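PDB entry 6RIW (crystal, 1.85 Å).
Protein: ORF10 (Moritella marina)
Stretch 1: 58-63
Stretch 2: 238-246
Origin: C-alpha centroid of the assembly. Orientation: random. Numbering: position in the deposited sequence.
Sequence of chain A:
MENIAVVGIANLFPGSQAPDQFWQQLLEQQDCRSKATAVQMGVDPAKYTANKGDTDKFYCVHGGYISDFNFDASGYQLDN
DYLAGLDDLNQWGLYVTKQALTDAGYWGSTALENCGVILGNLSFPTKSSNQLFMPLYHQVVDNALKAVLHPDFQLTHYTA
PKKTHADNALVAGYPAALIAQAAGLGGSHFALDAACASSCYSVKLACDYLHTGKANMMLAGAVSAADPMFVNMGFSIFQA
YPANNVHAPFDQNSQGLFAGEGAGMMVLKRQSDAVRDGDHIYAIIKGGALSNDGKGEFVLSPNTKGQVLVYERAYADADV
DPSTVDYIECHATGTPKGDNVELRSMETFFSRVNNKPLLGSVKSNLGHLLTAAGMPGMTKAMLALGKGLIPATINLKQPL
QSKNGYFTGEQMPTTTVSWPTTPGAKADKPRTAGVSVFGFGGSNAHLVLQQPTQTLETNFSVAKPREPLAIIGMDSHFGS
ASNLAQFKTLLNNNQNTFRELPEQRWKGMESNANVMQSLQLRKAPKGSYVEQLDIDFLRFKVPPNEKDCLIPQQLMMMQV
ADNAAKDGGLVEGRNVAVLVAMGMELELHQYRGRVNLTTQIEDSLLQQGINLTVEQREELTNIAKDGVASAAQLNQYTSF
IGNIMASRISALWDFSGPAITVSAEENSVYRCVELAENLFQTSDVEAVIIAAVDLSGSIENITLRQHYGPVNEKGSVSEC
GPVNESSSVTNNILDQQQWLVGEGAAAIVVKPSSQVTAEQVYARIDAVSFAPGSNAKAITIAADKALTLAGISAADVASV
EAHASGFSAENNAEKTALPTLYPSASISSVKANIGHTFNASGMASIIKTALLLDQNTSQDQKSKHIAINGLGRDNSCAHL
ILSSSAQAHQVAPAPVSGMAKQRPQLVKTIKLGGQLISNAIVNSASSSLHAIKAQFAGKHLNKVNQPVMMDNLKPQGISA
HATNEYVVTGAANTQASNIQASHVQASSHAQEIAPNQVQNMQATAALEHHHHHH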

# COMPACT_ATOMS: atom_id res chain seq x y z
N PHE A 58 7.07 15.08 18.03
CA PHE A 58 6.47 13.90 18.63
C PHE A 58 6.73 13.90 20.13
O PHE A 58 7.63 14.57 20.61
N TYR A 59 5.86 13.22 20.89
CA TYR A 59 6.01 13.23 22.35
C TYR A 59 6.38 11.86 22.89
O TYR A 59 6.34 11.65 24.10
N CYS A 60 6.77 10.93 22.02
CA CYS A 60 7.23 9.61 22.44
C CYS A 60 8.24 9.11 21.41
O CYS A 60 8.01 9.25 20.20
N VAL A 61 9.37 8.56 21.88
CA VAL A 61 10.37 7.98 20.98
C VAL A 61 10.50 6.47 21.17
O VAL A 61 11.32 5.84 20.48
N HIS A 62 9.70 5.87 22.05
CA HIS A 62 9.75 4.43 22.27
C HIS A 62 9.08 3.68 21.12
O HIS A 62 8.06 4.11 20.59
N GLY A 63 9.66 2.54 20.76
CA GLY A 63 9.09 1.69 19.73
C GLY A 63 9.83 0.37 19.67
O GLY A 63 10.74 0.11 20.44
N PHE A 238 -2.33 11.70 16.25
CA PHE A 238 -3.44 10.86 16.68
C PHE A 238 -3.55 10.77 18.20
O PHE A 238 -4.54 10.21 18.69
N GLN A 239 -2.56 11.28 18.95
CA GLN A 239 -2.49 11.12 20.41
C GLN A 239 -2.57 9.65 20.82
O GLN A 239 -3.21 9.28 21.81
N ALA A 240 -1.91 8.79 20.05
CA ALA A 240 -1.96 7.35 20.28
C ALA A 240 -0.90 6.85 21.25
O ALA A 240 -1.03 5.74 21.78
N TYR A 241 0.15 7.64 21.50
CA TYR A 241 1.18 7.29 22.48
C TYR A 241 0.68 7.54 23.91
O TYR A 241 -0.06 8.50 24.16
N PRO A 242 1.09 6.72 24.88
CA PRO A 242 0.53 6.84 26.24
C PRO A 242 1.09 8.05 26.99
O PRO A 242 2.30 8.24 27.07
N ALA A 243 0.18 8.85 27.56
CA ALA A 243 0.62 10.03 28.29
C ALA A 243 1.42 9.66 29.53
O ALA A 243 2.37 10.37 29.88
N ASN A 244 1.10 8.53 30.17
CA ASN A 244 1.86 8.07 31.32
C ASN A 244 3.03 7.15 30.94
O ASN A 244 3.62 6.52 31.81
N ASN A 245 3.34 7.06 29.65
CA ASN A 245 4.43 6.22 29.13
C ASN A 245 4.24 4.74 29.44
O ASN A 245 5.21 3.97 29.43
N VAL A 246 3.01 4.30 29.68
CA VAL A 246 2.71 2.89 29.93
C VAL A 246 2.05 2.30 28.68
O VAL A 246 0.89 2.61 28.37

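Phe 58 opens the stretch without joining the contact. Its CA-to-CB bond points toward stretch 2, but the p rotamer (chi1 35°) leads the ring away, and its CB, the nearest side-chain atom, stays 5.0 Å from CE2 of Tyr 241.

Tyr 59 does the reaching. Its CA-to-CB bond runs sideways, yet chi1 p with chi2 near 96° carries the phenol across to the loop, where OH of Tyr 59 donates a hydrogen bond to the backbone O of Tyr 241 at 2.7 Å. OH of Tyr 59 also lies 3.3 Å from C of Gln 239, the residue with positive phi that closes a Schellman motif after a helix. The side chain thus takes its backbone acceptor two residues beyond Gln 239, in the loop that follows the helix. The Tyr 59 ring also packs CE1 against CB of Tyr 241 at 3.5 Å, and it receives the edge of the Tyr 241 ring on one face, with planes at 89° and centroids 5.8 Å apart.

Cys 60, chi1 t, has its CA-to-CB bond toward stretch 2 and covers a face of the Tyr 241 ring. CB of Cys 60 sits 3.4 Å from CG of Tyr 241, a CH-pi contact, while SG lies obliquely 4.1 Å from the centroid of that ring. SG of Cys 60 also accepts a weak hydrogen bond from N of His 62 at 3.5 Å. Tyr 241, chi1 m and buried, therefore serves two neighbors at once: edge to Tyr 59, face to Cys 60.

Val 61 (m) points away and contributes nothing here. His 62, also m, starts sideways, but its ring comes nearer, placing CE1 3.8 Å from OD1 of Asn 245 (chi1 t), at the end of the type I turn that begins at Pro 242. O of His 62 receives a hydrogen bond from O of water 1 at 2.8 Å; O of water 1 is also hydrogen-bonded to OH of Tyr 241 at 2.9 Å, bridging the stretches. Gly 63 makes no contact.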

# COMPACT_ATOMS: atom_id res chain seq x y z
CB PHE A 58 6.94 12.58 17.98
CG PHE A 58 8.38 12.56 17.53
CD1 PHE A 58 9.41 12.67 18.44
CD2 PHE A 58 8.68 12.33 16.20
CE1 PHE A 58 10.73 12.60 18.02
CE2 PHE A 58 10.00 12.25 15.77
CZ PHE A 58 11.03 12.39 16.68
CB TYR A 59 4.74 13.76 23.03
CG TYR A 59 3.48 12.90 22.91
CD1 TYR A 59 3.12 12.01 23.91
CD2 TYR A 59 2.63 13.05 21.82
CE1 TYR A 59 1.96 11.26 23.81
CE2 TYR A 59 1.47 12.31 21.71
CZ TYR A 59 1.14 11.41 22.71
OH TYR A 59 -0.01 10.68 22.58
CB CYS A 60 6.04 8.65 22.56
SG CYS A 60 6.46 6.92 22.97
CB VAL A 61 11.74 8.66 21.13
CG1 VAL A 61 11.67 10.12 20.70
CG2 VAL A 61 12.26 8.53 22.54
CB HIS A 62 9.06 4.07 23.59
CG HIS A 62 9.89 4.38 24.80
ND1 HIS A 62 9.83 5.60 25.45
CD2 HIS A 62 10.81 3.64 25.47
CE1 HIS A 62 10.68 5.60 26.46
NE2 HIS A 62 11.28 4.42 26.49
CB PHE A 238 -3.29 9.45 16.12
CG PHE A 238 -3.36 9.37 14.61
CD1 PHE A 238 -3.92 10.40 13.86
CD2 PHE A 238 -2.90 8.25 13.95
CE1 PHE A 238 -4.01 10.32 12.47
CE2 PHE A 238 -2.98 8.15 12.55
CZ PHE A 238 -3.52 9.20 11.82
CB GLN A 239 -3.59 11.93 21.11
CG GLN A 239 -3.48 13.43 20.94
CD GLN A 239 -4.65 14.15 21.61
OE1 GLN A 239 -5.07 13.78 22.71
NE2 GLN A 239 -5.20 15.15 20.93
CB ALA A 240 -1.82 6.60 18.95
CB TYR A 241 2.44 8.12 22.24
CG TYR A 241 3.20 7.77 20.97
CD1 TYR A 241 3.70 6.50 20.77
CD2 TYR A 241 3.46 8.74 19.99
CE1 TYR A 241 4.42 6.18 19.61
CE2 TYR A 241 4.17 8.45 18.85
CZ TYR A 241 4.65 7.17 18.66
OH TYR A 241 5.36 6.85 17.53
CB PRO A 242 0.94 5.52 26.92
CG PRO A 242 2.17 5.07 26.18
CD PRO A 242 1.98 5.54 24.74
CB ALA A 243 -0.59 10.90 28.66
CB ASN A 244 0.93 7.36 32.32
CG ASN A 244 0.40 6.04 31.80
OD1 ASN A 244 0.61 5.68 30.63
ND2 ASN A 244 -0.28 5.29 32.67
CB ASN A 245 5.79 6.71 29.65
CG ASN A 245 6.94 6.40 28.68
OD1 ASN A 245 7.90 5.73 29.06
ND2 ASN A 245 6.83 6.88 27.45
CB VAL A 246 1.82 2.69 31.17
CG1 VAL A 246 1.46 1.23 31.33
CG2 VAL A 246 2.54 3.20 32.42
O HOH W 1 6.71 4.31 18.14